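Interferon (Danio rerio, PDB 3PIV) probably acts as a secreted type I interferon, a cytokine of antiviral defence that signals by binding a cell-surface receptor. Local coordinates at residues A[60-65]-A[118-123]; A[54-59]-A[91-96]; A[16-21]-A[143-148]; A[39-44]-A[148-153]. All coordinates share one frame; numbering follows the deposited sequence.

Contact 1 (A[60-65]-A[118-123]); sequences DHIIHL and RHFRTL
The Phe120 ring carries the CB of His61 on one face and the methyl CD2 of Leu65 at its edge. His61 CB stands 3.4 Å from the Phe120 ring centroid and only 9° off the normal, a CH-pi contact made by the methylene. The imidazole of His61 runs nearly parallel to the phenyl, planes at 15°, but is slid so far along that the two rings barely overlap, with centroids 5.0 Å apart. This offset follows from the first torsion of His61, which sets CG anti to the carbonyl carbon (chi1 -84°) and carries the imidazole past the phenyl's rim. Ile62 comes in obliquely at the tip, its CG1 3.6 Å from Phe120 CZ. Leu65 CD2 also reaches Leu123 CD1 at 3.9 Å, extending the contact by another turn.

Helices 48-66 and 111-129 here run nearly parallel, axes 10.7 Å apart with the phenyl between them, a side-by-side pairing that belongs to the type I interferon helical bundle. His147 of helix 134-158 also meets the Phe120 ring, which therefore packs against two helices. Cohesion between the segments is thus dispersive and CH-pi. His61 gives its methylene to this apolar interface, while a bound nickel ion lies about 3 Å from its side chain (nearest atoms), consistent with the imidazole facing the metal.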
loop_
_atom_site.group_PDB
_atom_site.type_symbol
_atom_site.label_atom_id
_atom_site.label_comp_id
_atom_site.label_asym_id
_atom_site.label_seq_id
_atom_site.Cartn_x
_atom_site.Cartn_y
_atom_site.Cartn_z
ATOM N N ASP A 60 -2.856 0.624 -5.227
ATOM C CA ASP A 60 -2.450 0.102 -6.518
ATOM C C ASP A 60 -0.941 -0.082 -6.558
ATOM O O ASP A 60 -0.455 -1.032 -7.168
ATOM C CB ASP A 60 -2.934 0.993 -7.658
ATOM C CG ASP A 60 -4.427 0.829 -7.958
ATOM O OD1 ASP A 60 -5.096 -0.048 -7.385
ATOM O OD2 ASP A 60 -4.937 1.609 -8.781
ATOM N N HIS A 61 -0.215 0.796 -5.866
ATOM C CA HIS A 61 1.238 0.707 -5.800
ATOM C C HIS A 61 1.670 -0.514 -5.018
ATOM O O HIS A 61 2.608 -1.205 -5.398
ATOM C CB HIS A 61 1.846 1.972 -5.163
ATOM C CG HIS A 61 2.037 3.097 -6.133
ATOM N ND1 HIS A 61 1.565 4.375 -5.906
ATOM C CD2 HIS A 61 2.624 3.126 -7.352
ATOM C CE1 HIS A 61 1.870 5.144 -6.937
ATOM N NE2 HIS A 61 2.495 4.402 -7.838
ATOM N N ILE A 62 0.993 -0.771 -3.905
ATOM C CA ILE A 62 1.298 -1.948 -3.103
ATOM C C ILE A 62 1.011 -3.217 -3.907
ATOM O O ILE A 62 1.809 -4.142 -3.924
ATOM C CB ILE A 62 0.475 -1.968 -1.802
ATOM C CG1 ILE A 62 0.950 -0.852 -0.858
ATOM C CG2 ILE A 62 0.583 -3.326 -1.133
ATOM C CD1 ILE A 62 0.028 -0.628 0.364
ATOM N N ILE A 63 -0.132 -3.259 -4.587
ATOM C CA ILE A 63 -0.451 -4.422 -5.407
ATOM C C ILE A 63 0.672 -4.656 -6.415
ATOM O O ILE A 63 1.179 -5.760 -6.558
ATOM C CB ILE A 63 -1.798 -4.255 -6.141
ATOM C CG1 ILE A 63 -2.947 -4.273 -5.130
ATOM C CG2 ILE A 63 -1.958 -5.331 -7.190
ATOM C CD1 ILE A 63 -4.123 -3.399 -5.502
ATOM N N HIS A 64 1.089 -3.588 -7.074
ATOM C CA HIS A 64 2.093 -3.694 -8.115
ATOM C C HIS A 64 3.440 -4.145 -7.577
ATOM O O HIS A 64 4.134 -4.953 -8.211
ATOM C CB HIS A 64 2.196 -2.370 -8.862
ATOM C CG HIS A 64 0.946 -2.027 -9.611
ATOM N ND1 HIS A 64 0.592 -0.738 -9.931
ATOM C CD2 HIS A 64 -0.040 -2.824 -10.094
ATOM C CE1 HIS A 64 -0.557 -0.750 -10.593
ATOM N NE2 HIS A 64 -0.960 -2.003 -10.703
ATOM N N LEU A 65 3.790 -3.641 -6.399
ATOM C CA LEU A 65 5.060 -3.988 -5.758
ATOM C C LEU A 65 5.101 -5.469 -5.409
ATOM O O LEU A 65 6.132 -6.134 -5.581
ATOM C CB LEU A 65 5.252 -3.154 -4.483
ATOM C CG LEU A 65 6.550 -3.327 -3.690
ATOM C CD1 LEU A 65 7.763 -3.078 -4.567
ATOM C CD2 LEU A 65 6.571 -2.414 -2.476
ATOM N N ARG A 118 7.063 8.342 -6.070
ATOM C CA ARG A 118 8.478 8.466 -5.758
ATOM C C ARG A 118 8.910 7.471 -4.664
ATOM O O ARG A 118 9.965 6.829 -4.754
ATOM C CB ARG A 118 8.747 9.906 -5.331
ATOM C CG ARG A 118 10.192 10.284 -5.136
ATOM C CD ARG A 118 10.282 11.770 -4.742
ATOM N NE ARG A 118 10.083 12.662 -5.886
ATOM C CZ ARG A 118 9.407 13.806 -5.842
ATOM N NH1 ARG A 118 8.835 14.215 -4.715
ATOM N NH2 ARG A 118 9.302 14.547 -6.934
ATOM N N HIS A 119 8.095 7.337 -3.624
ATOM C CA HIS A 119 8.415 6.382 -2.575
ATOM C C HIS A 119 8.412 4.931 -3.083
ATOM O O HIS A 119 9.323 4.156 -2.799
ATOM C CB HIS A 119 7.464 6.552 -1.389
ATOM C CG HIS A 119 7.435 5.377 -0.467
ATOM N ND1 HIS A 119 8.521 5.000 0.294
ATOM C CD2 HIS A 119 6.451 4.492 -0.180
ATOM C CE1 HIS A 119 8.204 3.941 1.019
ATOM N NE2 HIS A 119 6.958 3.605 0.741
ATOM N N PHE A 120 7.401 4.554 -3.850
ATOM C CA PHE A 120 7.344 3.177 -4.319
ATOM C C PHE A 120 8.435 2.865 -5.328
ATOM O O PHE A 120 8.919 1.742 -5.391
ATOM C CB PHE A 120 5.945 2.817 -4.829
ATOM C CG PHE A 120 5.016 2.443 -3.727
ATOM C CD1 PHE A 120 4.909 1.117 -3.315
ATOM C CD2 PHE A 120 4.311 3.418 -3.042
ATOM C CE1 PHE A 120 4.075 0.767 -2.261
ATOM C CE2 PHE A 120 3.476 3.083 -1.981
ATOM C CZ PHE A 120 3.354 1.750 -1.589
ATOM N N ARG A 121 8.836 3.857 -6.085
ATOM C CA ARG A 121 9.987 3.769 -6.955
ATOM C C ARG A 121 11.217 3.398 -6.174
ATOM O O ARG A 121 11.982 2.544 -6.568
ATOM C CB ARG A 121 10.281 5.104 -7.599
ATOM C CG ARG A 121 9.921 5.217 -8.963
ATOM C CD ARG A 121 10.478 4.145 -9.866
ATOM N NE ARG A 121 9.537 3.875 -10.943
ATOM C CZ ARG A 121 9.805 3.848 -12.238
ATOM N NH1 ARG A 121 11.040 4.023 -12.696
ATOM N NH2 ARG A 121 8.800 3.620 -13.077
ATOM N N THR A 122 11.373 4.089 -5.062
ATOM C CA THR A 122 12.531 3.862 -4.201
ATOM C C THR A 122 12.566 2.418 -3.726
ATOM O O THR A 122 13.623 1.768 -3.724
ATOM C CB THR A 122 12.509 4.794 -2.975
ATOM O OG1 THR A 122 12.703 6.145 -3.403
ATOM C CG2 THR A 122 13.592 4.414 -1.993
ATOM N N LEU A 123 11.402 1.920 -3.318
ATOM C CA LEU A 123 11.299 0.561 -2.799
ATOM C C LEU A 123 11.698 -0.438 -3.878
ATOM O O LEU A 123 12.461 -1.355 -3.632
ATOM C CB LEU A 123 9.873 0.274 -2.323
ATOM C CG LEU A 123 9.391 1.094 -1.128
ATOM C CD1 LEU A 123 7.906 0.821 -0.836
ATOM C CD2 LEU A 123 10.243 0.749 0.084
#

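Contact 2 (A[54-59]-A[91-96]); sequences FLVLTL and RKSSDL
Leu59, Val56 and Leu55 meet Ser93, Leu96 and Lys92 in a buried, close-packed helix pair that joins helix 48-66 to helix 79-101, the next helix in the chain. The axes approach to 9.2 Å and run antiparallel, crossing at -146°. Small Ser93 sits at the nearest backbone approach, its CA 5.3 Å from that of Val56, and Leu59 lays CD1 against its CB at 3.7 Å. Ser93 OG, anti to its own backbone N (chi1 180°), is hydrogen-bonded to Asp60 at the next position of the facing helix, so a buried hydroxyl is satisfied inside an otherwise apolar seam.

One turn on, Val56 and Leu96 lie alongside, running in opposite senses, and Val56 CG2 presses on Leu96 CB at 3.5 Å, a snug fit for two carbons. Leu96 CD1 then reaches between the helix turns, 4.1 Å from Leu55 CB and 4.1 Å from Leu59 CD1. Beyond it lies Cys4, whose disulfide to Cys99 ties the N-terminal end to helix 79-101. Tyr10 of helix 10-23 and Met151 of helix 134-158 both cover Leu55 and Leu59. Such an antiparallel pair, flanked by two further helices, belongs to the four-helix bundle of the helical cytokines.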
loop_
_atom_site.group_PDB
_atom_site.type_symbol
_atom_site.label_atom_id
_atom_site.label_comp_id
_atom_site.label_asym_id
_atom_site.label_seq_id
_atom_site.Cartn_x
_atom_site.Cartn_y
_atom_site.Cartn_z
ATOM N N PHE A 54 -5.822 9.188 -2.889
ATOM C CA PHE A 54 -4.572 8.728 -2.285
ATOM C C PHE A 54 -4.627 7.262 -1.862
ATOM O O PHE A 54 -3.625 6.544 -1.940
ATOM C CB PHE A 54 -4.221 9.575 -1.055
ATOM C CG PHE A 54 -2.942 9.142 -0.374
ATOM C CD1 PHE A 54 -1.710 9.525 -0.879
ATOM C CD2 PHE A 54 -2.974 8.313 0.746
ATOM C CE1 PHE A 54 -0.522 9.115 -0.269
ATOM C CE2 PHE A 54 -1.785 7.898 1.375
ATOM C CZ PHE A 54 -0.562 8.300 0.868
ATOM N N LEU A 55 -5.784 6.821 -1.376
ATOM C CA LEU A 55 -5.921 5.426 -0.989
ATOM C C LEU A 55 -5.856 4.541 -2.240
ATOM O O LEU A 55 -5.190 3.510 -2.233
ATOM C CB LEU A 55 -7.205 5.186 -0.215
ATOM C CG LEU A 55 -7.186 5.706 1.219
ATOM C CD1 LEU A 55 -8.576 5.611 1.816
ATOM C CD2 LEU A 55 -6.170 4.933 2.071
ATOM N N VAL A 56 -6.517 4.965 -3.309
ATOM C CA VAL A 56 -6.487 4.195 -4.548
ATOM C C VAL A 56 -5.078 4.122 -5.100
ATOM O O VAL A 56 -4.623 3.043 -5.455
ATOM C CB VAL A 56 -7.407 4.755 -5.633
ATOM C CG1 VAL A 56 -7.188 3.996 -6.968
ATOM C CG2 VAL A 56 -8.842 4.645 -5.193
ATOM N N LEU A 57 -4.391 5.264 -5.157
ATOM C CA LEU A 57 -3.022 5.311 -5.653
ATOM C C LEU A 57 -2.117 4.366 -4.880
ATOM O O LEU A 57 -1.402 3.565 -5.477
ATOM C CB LEU A 57 -2.454 6.736 -5.581
ATOM C CG LEU A 57 -2.969 7.733 -6.618
ATOM C CD1 LEU A 57 -2.453 9.092 -6.284
ATOM C CD2 LEU A 57 -2.569 7.314 -8.054
ATOM N N THR A 58 -2.162 4.460 -3.555
ATOM C CA THR A 58 -1.314 3.646 -2.700
ATOM C C THR A 58 -1.651 2.146 -2.767
ATOM O O THR A 58 -0.751 1.297 -2.847
ATOM C CB THR A 58 -1.334 4.157 -1.230
ATOM O OG1 THR A 58 -1.190 5.587 -1.219
ATOM C CG2 THR A 58 -0.190 3.546 -0.467
ATOM N N LEU A 59 -2.939 1.819 -2.741
ATOM C CA LEU A 59 -3.345 0.429 -2.875
ATOM C C LEU A 59 -2.768 -0.146 -4.162
ATOM O O LEU A 59 -2.244 -1.257 -4.198
ATOM C CB LEU A 59 -4.879 0.306 -2.887
ATOM C CG LEU A 59 -5.624 0.460 -1.549
ATOM C CD1 LEU A 59 -7.095 0.631 -1.829
ATOM C CD2 LEU A 59 -5.400 -0.726 -0.597
ATOM N N ARG A 91 -9.761 -5.540 -4.810
ATOM C CA ARG A 91 -11.210 -5.369 -4.699
ATOM C C ARG A 91 -11.615 -4.064 -4.004
ATOM O O ARG A 91 -12.517 -3.381 -4.460
ATOM C CB ARG A 91 -11.832 -6.553 -3.972
ATOM C CG ARG A 91 -11.621 -7.884 -4.663
ATOM C CD ARG A 91 -12.102 -9.013 -3.769
ATOM N NE ARG A 91 -11.426 -10.270 -4.074
ATOM C CZ ARG A 91 -10.909 -11.081 -3.156
ATOM N NH1 ARG A 91 -10.993 -10.771 -1.860
ATOM N NH2 ARG A 91 -10.311 -12.206 -3.533
ATOM N N LYS A 92 -10.963 -3.725 -2.897
ATOM C CA LYS A 92 -11.258 -2.467 -2.220
ATOM C C LYS A 92 -10.876 -1.320 -3.132
ATOM O O LYS A 92 -11.625 -0.355 -3.299
ATOM C CB LYS A 92 -10.509 -2.352 -0.898
ATOM C CG LYS A 92 -10.692 -0.987 -0.225
ATOM C CD LYS A 92 -12.152 -0.539 -0.281
ATOM C CE LYS A 92 -13.000 -1.167 0.815
ATOM N NZ LYS A 92 -12.577 -0.674 2.143
ATOM N N SER A 93 -9.709 -1.436 -3.754
ATOM C CA SER A 93 -9.255 -0.382 -4.637
ATOM C C SER A 93 -10.241 -0.171 -5.784
ATOM O O SER A 93 -10.621 0.950 -6.090
ATOM C CB SER A 93 -7.861 -0.689 -5.168
ATOM O OG SER A 93 -7.436 0.345 -6.029
ATOM N N SER A 94 -10.651 -1.256 -6.423
ATOM C CA SER A 94 -11.634 -1.158 -7.496
ATOM C C SER A 94 -12.969 -0.502 -7.048
ATOM O O SER A 94 -13.594 0.213 -7.815
ATOM C CB SER A 94 -11.890 -2.537 -8.101
ATOM O OG SER A 94 -13.048 -2.486 -8.902
ATOM N N ASP A 95 -13.405 -0.751 -5.818
ATOM C CA ASP A 95 -14.581 -0.049 -5.287
ATOM C C ASP A 95 -14.361 1.458 -5.122
ATOM O O ASP A 95 -15.199 2.259 -5.531
ATOM C CB ASP A 95 -15.033 -0.661 -3.957
ATOM C CG ASP A 95 -15.511 -2.099 -4.107
ATOM O OD1 ASP A 95 -15.745 -2.526 -5.249
ATOM O OD2 ASP A 95 -15.641 -2.802 -3.085
ATOM N N LEU A 96 -13.240 1.837 -4.507
ATOM C CA LEU A 96 -12.890 3.247 -4.324
ATOM C C LEU A 96 -12.740 4.008 -5.636
ATOM O O LEU A 96 -13.041 5.203 -5.704
ATOM C CB LEU A 96 -11.604 3.388 -3.494
ATOM C CG LEU A 96 -11.782 3.024 -2.017
ATOM C CD1 LEU A 96 -10.453 2.903 -1.302
ATOM C CD2 LEU A 96 -12.673 4.055 -1.335
#

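Contact 3 (A[16-21]-A[143-148]); sequences ESLNLL and VVKSHL
Leu148 makes the tight part of this contact, its CD1 methyl wedged against Ser17 OG and Leu18 CD2, each 3.6 Å away. Leu18 and Leu148 pass flank to flank, head to tail, and Leu18 CD2 also lies 3.8 Å from Leu148 CB. Leu21 packs as closely against the facing backbone: with CG anti to its own N (chi1 -165°), it sends CD2 across to 3.5 Å from Lys145 N. The same methyl touches Val144 CG1 at 4.0 Å on the inner side, where Phe85 and Ile62 also cover Val144.

Toward the partly exposed side the packing thins. Leu18 CD2 meets only the root of Lys145, 3.9 Å from its CG, and the extended lysine chain then carries its ammonium away from helix 10-23. These first and last helices of the helical-cytokine bundle run nearly antiparallel (170°), with axes 10.4 Å apart and leucines between them.

Ser17 OG, although pressed on by methyls, directs its one proton to, or shares it between, the carbonyls of Ile13 and Thr14, so its donor is satisfied within its own helix. The segments are thus held by shape and dispersion, with the lysine's charge at the border.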
loop_
_atom_site.group_PDB
_atom_site.type_symbol
_atom_site.label_atom_id
_atom_site.label_comp_id
_atom_site.label_asym_id
_atom_site.label_seq_id
_atom_site.Cartn_x
_atom_site.Cartn_y
_atom_site.Cartn_z
ATOM N N GLU A 16 -7.879 -7.933 7.672
ATOM C CA GLU A 16 -7.637 -9.106 6.838
ATOM C C GLU A 16 -6.306 -8.988 6.081
ATOM O O GLU A 16 -5.534 -9.943 6.032
ATOM C CB GLU A 16 -8.801 -9.343 5.874
ATOM C CG GLU A 16 -10.125 -9.584 6.567
ATOM C CD GLU A 16 -11.257 -9.940 5.599
ATOM O OE1 GLU A 16 -11.177 -9.585 4.399
ATOM O OE2 GLU A 16 -12.240 -10.575 6.047
ATOM N N SER A 17 -6.016 -7.812 5.525
ATOM C CA SER A 17 -4.784 -7.652 4.736
ATOM C C SER A 17 -3.531 -7.784 5.599
ATOM O O SER A 17 -2.555 -8.425 5.194
ATOM C CB SER A 17 -4.777 -6.334 3.936
ATOM O OG SER A 17 -4.650 -5.202 4.781
ATOM N N LEU A 18 -3.564 -7.175 6.786
ATOM C CA LEU A 18 -2.472 -7.298 7.747
ATOM C C LEU A 18 -2.318 -8.731 8.217
ATOM O O LEU A 18 -1.212 -9.198 8.467
ATOM C CB LEU A 18 -2.688 -6.375 8.960
ATOM C CG LEU A 18 -2.410 -4.890 8.691
ATOM C CD1 LEU A 18 -2.915 -4.021 9.849
ATOM C CD2 LEU A 18 -0.911 -4.668 8.429
ATOM N N ASN A 19 -3.440 -9.433 8.334
ATOM C CA ASN A 19 -3.395 -10.865 8.592
ATOM C C ASN A 19 -2.660 -11.673 7.527
ATOM O O ASN A 19 -1.857 -12.550 7.852
ATOM C CB ASN A 19 -4.793 -11.423 8.789
ATOM C CG ASN A 19 -4.999 -11.926 10.185
ATOM O OD1 ASN A 19 -4.419 -12.945 10.577
ATOM N ND2 ASN A 19 -5.806 -11.206 10.967
ATOM N N LEU A 20 -2.937 -11.391 6.260
ATOM C CA LEU A 20 -2.283 -12.128 5.182
ATOM C C LEU A 20 -0.813 -11.759 5.139
ATOM O O LEU A 20 0.043 -12.621 4.928
ATOM C CB LEU A 20 -2.934 -11.829 3.835
ATOM C CG LEU A 20 -4.423 -12.196 3.770
ATOM C CD1 LEU A 20 -5.117 -11.455 2.642
ATOM C CD2 LEU A 20 -4.589 -13.691 3.621
ATOM N N LEU A 21 -0.527 -10.476 5.370
ATOM C CA LEU A 21 0.840 -9.983 5.347
ATOM C C LEU A 21 1.661 -10.635 6.466
ATOM O O LEU A 21 2.843 -10.968 6.292
ATOM C CB LEU A 21 0.874 -8.451 5.470
ATOM C CG LEU A 21 2.219 -7.827 5.095
ATOM C CD1 LEU A 21 2.433 -7.889 3.564
ATOM C CD2 LEU A 21 2.328 -6.403 5.578
ATOM N N VAL A 143 7.713 -2.455 5.415
ATOM C CA VAL A 143 7.264 -1.139 4.943
ATOM C C VAL A 143 5.772 -1.137 4.586
ATOM O O VAL A 143 5.042 -0.229 4.966
ATOM C CB VAL A 143 8.091 -0.627 3.732
ATOM C CG1 VAL A 143 7.349 0.487 2.994
ATOM C CG2 VAL A 143 9.466 -0.139 4.186
ATOM N N VAL A 144 5.327 -2.169 3.875
ATOM C CA VAL A 144 3.924 -2.294 3.480
ATOM C C VAL A 144 3.012 -2.377 4.708
ATOM O O VAL A 144 1.905 -1.831 4.710
ATOM C CB VAL A 144 3.704 -3.524 2.581
ATOM C CG1 VAL A 144 2.218 -3.844 2.446
ATOM C CG2 VAL A 144 4.317 -3.279 1.218
ATOM N N LYS A 145 3.481 -3.066 5.744
ATOM C CA LYS A 145 2.772 -3.083 7.027
ATOM C C LYS A 145 2.530 -1.660 7.510
ATOM O O LYS A 145 1.425 -1.313 7.905
ATOM C CB LYS A 145 3.548 -3.865 8.087
ATOM C CG LYS A 145 2.829 -3.917 9.454
ATOM C CD LYS A 145 3.673 -4.610 10.514
ATOM C CE LYS A 145 2.882 -4.871 11.788
ATOM N NZ LYS A 145 3.684 -5.658 12.764
ATOM N N SER A 146 3.566 -0.827 7.463
ATOM C CA SER A 146 3.404 0.566 7.864
ATOM C C SER A 146 2.406 1.352 7.001
ATOM O O SER A 146 1.677 2.188 7.512
ATOM C CB SER A 146 4.750 1.282 7.938
ATOM O OG SER A 146 5.368 1.008 9.185
ATOM N N HIS A 147 2.371 1.095 5.697
ATOM C CA HIS A 147 1.395 1.775 4.847
ATOM C C HIS A 147 -0.002 1.364 5.281
ATOM O O HIS A 147 -0.909 2.192 5.388
ATOM C CB HIS A 147 1.586 1.395 3.371
ATOM C CG HIS A 147 2.741 2.079 2.709
ATOM N ND1 HIS A 147 2.670 3.369 2.234
ATOM C CD2 HIS A 147 3.996 1.645 2.440
ATOM C CE1 HIS A 147 3.835 3.708 1.712
ATOM N NE2 HIS A 147 4.652 2.674 1.814
ATOM N N LEU A 148 -0.187 0.070 5.508
ATOM C CA LEU A 148 -1.518 -0.429 5.816
ATOM C C LEU A 148 -2.020 0.194 7.132
ATOM O O LEU A 148 -3.203 0.513 7.256
ATOM C CB LEU A 148 -1.536 -1.961 5.898
ATOM C CG LEU A 148 -1.298 -2.737 4.586
ATOM C CD1 LEU A 148 -1.183 -4.223 4.852
ATOM C CD2 LEU A 148 -2.411 -2.452 3.580
#

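Contact 4 (A[39-44]-A[148-153]); sequences LYTLMD and LQRMDI
Arg150 and Asp44 form a salt bridge, Arg150 NH2 donating to Asp44 OD2 at 2.9 Å with an N-H...O angle of 148°. The donor meets OD2 on its syn side, and carboxylate and guanidinium are nearly coplanar. A water accepts from Arg150 NE at 2.9 Å and donates to Arg150 O at 3.0 Å; its 2.5 Å separation from Asp44 OD1 is implausibly short, so that link is doubtful in detail.

Arg150 is folded back by bends at chi2 (-68°) and chi3 (-58°), which lay its guanidinium against Tyr40: Tyr40 CB lies over one guanidinium face, 3.4 Å from Arg150 NH2. In return Arg150 CB covers a face of the Tyr40 ring, 3.3 Å from CD1. Tyr40 OH rests 3.5 Å from Met151 CG, but its polar partner is His147 ND1, while Thr41 OG1 bonds back to Ser37 O. Asp152 forms a salt bridge with Arg11 and a hydrogen bond with Thr14.

Short helix 37-44, in the connection between helices 10-23 and 48-66, is thereby fastened to the last helix of the interferon bundle. Backing by the tyrosine and the water on NE would limit the arginine's swing, and its charge probably stabilises the carboxylate.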
loop_
_atom_site.group_PDB
_atom_site.type_symbol
_atom_site.label_atom_id
_atom_site.label_comp_id
_atom_site.label_asym_id
_atom_site.label_seq_id
_atom_site.Cartn_x
_atom_site.Cartn_y
_atom_site.Cartn_z
ATOM N N LEU A 39 4.397 12.469 4.236
ATOM C CA LEU A 39 3.277 12.437 3.300
ATOM C C LEU A 39 1.979 12.036 3.989
ATOM O O LEU A 39 0.936 12.652 3.778
ATOM C CB LEU A 39 3.595 11.447 2.179
ATOM C CG LEU A 39 3.035 11.631 0.774
ATOM C CD1 LEU A 39 2.613 10.273 0.240
ATOM C CD2 LEU A 39 1.901 12.643 0.722
ATOM N N TYR A 40 2.038 10.994 4.811
ATOM C CA TYR A 40 0.834 10.500 5.454
ATOM C C TYR A 40 0.254 11.544 6.403
ATOM O O TYR A 40 -0.967 11.674 6.512
ATOM C CB TYR A 40 1.105 9.185 6.194
ATOM C CG TYR A 40 0.908 7.980 5.324
ATOM C CD1 TYR A 40 -0.345 7.384 5.204
ATOM C CD2 TYR A 40 1.952 7.464 4.578
ATOM C CE1 TYR A 40 -0.539 6.287 4.385
ATOM C CE2 TYR A 40 1.764 6.365 3.751
ATOM C CZ TYR A 40 0.520 5.785 3.666
ATOM O OH TYR A 40 0.335 4.703 2.856
ATOM N N THR A 41 1.132 12.279 7.087
ATOM C CA THR A 41 0.704 13.370 7.971
ATOM C C THR A 41 -0.120 14.359 7.151
ATOM O O THR A 41 -1.241 14.703 7.536
ATOM C CB THR A 41 1.913 14.096 8.638
ATOM O OG1 THR A 41 2.541 13.224 9.583
ATOM C CG2 THR A 41 1.463 15.359 9.357
ATOM N N LEU A 42 0.434 14.785 6.013
ATOM C CA LEU A 42 -0.279 15.653 5.077
ATOM C C LEU A 42 -1.631 15.065 4.660
ATOM O O LEU A 42 -2.641 15.756 4.673
ATOM C CB LEU A 42 0.589 15.923 3.848
ATOM C CG LEU A 42 -0.026 16.532 2.580
ATOM C CD1 LEU A 42 -0.353 17.999 2.769
ATOM C CD2 LEU A 42 0.919 16.357 1.395
ATOM N N MET A 43 -1.654 13.784 4.306
ATOM C CA MET A 43 -2.897 13.153 3.886
ATOM C C MET A 43 -3.902 13.058 5.040
ATOM O O MET A 43 -5.129 13.128 4.843
ATOM C CB MET A 43 -2.624 11.773 3.264
ATOM C CG MET A 43 -1.776 11.803 1.985
ATOM S SD MET A 43 -2.242 13.067 0.771
ATOM C CE MET A 43 -4.027 12.832 0.730
ATOM N N ASP A 44 -3.386 12.906 6.253
ATOM C CA ASP A 44 -4.252 12.832 7.423
ATOM C C ASP A 44 -5.210 14.041 7.502
ATOM O O ASP A 44 -6.346 13.911 7.973
ATOM C CB ASP A 44 -3.418 12.727 8.706
ATOM C CG ASP A 44 -2.813 11.339 8.912
ATOM O OD1 ASP A 44 -3.395 10.340 8.436
ATOM O OD2 ASP A 44 -1.749 11.250 9.560
ATOM N N LEU A 148 -0.187 0.070 5.508
ATOM C CA LEU A 148 -1.518 -0.429 5.816
ATOM C C LEU A 148 -2.020 0.194 7.132
ATOM O O LEU A 148 -3.203 0.513 7.256
ATOM C CB LEU A 148 -1.536 -1.961 5.898
ATOM C CG LEU A 148 -1.298 -2.737 4.586
ATOM C CD1 LEU A 148 -1.183 -4.223 4.852
ATOM C CD2 LEU A 148 -2.411 -2.452 3.580
ATOM N N GLN A 149 -1.117 0.370 8.094
ATOM C CA GLN A 149 -1.486 0.937 9.400
ATOM C C GLN A 149 -1.904 2.383 9.253
ATOM O O GLN A 149 -2.939 2.771 9.749
ATOM C CB GLN A 149 -0.344 0.792 10.419
ATOM C CG GLN A 149 -0.241 -0.608 10.980
ATOM C CD GLN A 149 1.091 -0.919 11.617
ATOM O OE1 GLN A 149 2.107 -0.268 11.342
ATOM N NE2 GLN A 149 1.105 -1.948 12.464
ATOM N N ARG A 150 -1.130 3.166 8.514
ATOM C CA ARG A 150 -1.474 4.565 8.298
ATOM C C ARG A 150 -2.687 4.769 7.364
ATOM O O ARG A 150 -3.496 5.674 7.586
ATOM C CB ARG A 150 -0.259 5.335 7.790
ATOM C CG ARG A 150 0.938 5.361 8.761
ATOM C CD ARG A 150 0.679 6.179 10.032
ATOM N NE ARG A 150 0.325 7.578 9.779
ATOM C CZ ARG A 150 1.190 8.595 9.754
ATOM N NH1 ARG A 150 2.478 8.374 9.939
ATOM N NH2 ARG A 150 0.770 9.831 9.517
ATOM N N MET A 151 -2.808 3.948 6.323
ATOM C CA MET A 151 -3.970 4.029 5.442
ATOM C C MET A 151 -5.262 3.889 6.220
ATOM O O MET A 151 -6.233 4.551 5.927
ATOM C CB MET A 151 -3.907 2.980 4.326
ATOM C CG MET A 151 -2.824 3.275 3.297
ATOM S SD MET A 151 -2.428 1.824 2.298
ATOM C CE MET A 151 -3.647 2.001 0.989
ATOM N N ASP A 152 -5.253 3.032 7.227
ATOM C CA ASP A 152 -6.437 2.777 8.040
ATOM C C ASP A 152 -6.855 4.017 8.847
ATOM O O ASP A 152 -8.039 4.265 9.071
ATOM C CB ASP A 152 -6.159 1.599 8.977
ATOM C CG ASP A 152 -7.334 1.271 9.866
ATOM O OD1 ASP A 152 -8.316 0.673 9.369
ATOM O OD2 ASP A 152 -7.269 1.607 11.064
ATOM N N ILE A 153 -5.871 4.792 9.275
ATOM C CA ILE A 153 -6.138 6.035 9.975
ATOM C C ILE A 153 -6.806 7.008 9.017
ATOM O O ILE A 153 -7.835 7.592 9.320
ATOM C CB ILE A 153 -4.840 6.651 10.531
ATOM C CG1 ILE A 153 -4.283 5.780 11.664
ATOM C CG2 ILE A 153 -5.083 8.075 11.019
ATOM C CD1 ILE A 153 -3.032 6.354 12.293
HETATM O O HOH W 1 -2.236 8.168 8.631
#

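Overall arrangement
Contacts 1 and 2 both use helix 48-66, which packs in parallel against helix 111-129 and antiparallel against helix 79-101; both are buried and apolar, one around an aromatic ring and one through closer, smaller side chains. Contacts 3 and 4 share helix 134-158, at successive segments. Contact 3 is leucine-rich with one partly exposed margin, whereas contact 4 lies farther out and adds a salt bridge and a water. Polar links join the contacts: Asp60 connects contact 1 to contact 2, and His147 connects contact 3 to contact 4 and, through His119, to contact 1. With Leu59 packed on Met151, such touches join the two sets of three helices into one interferon bundle.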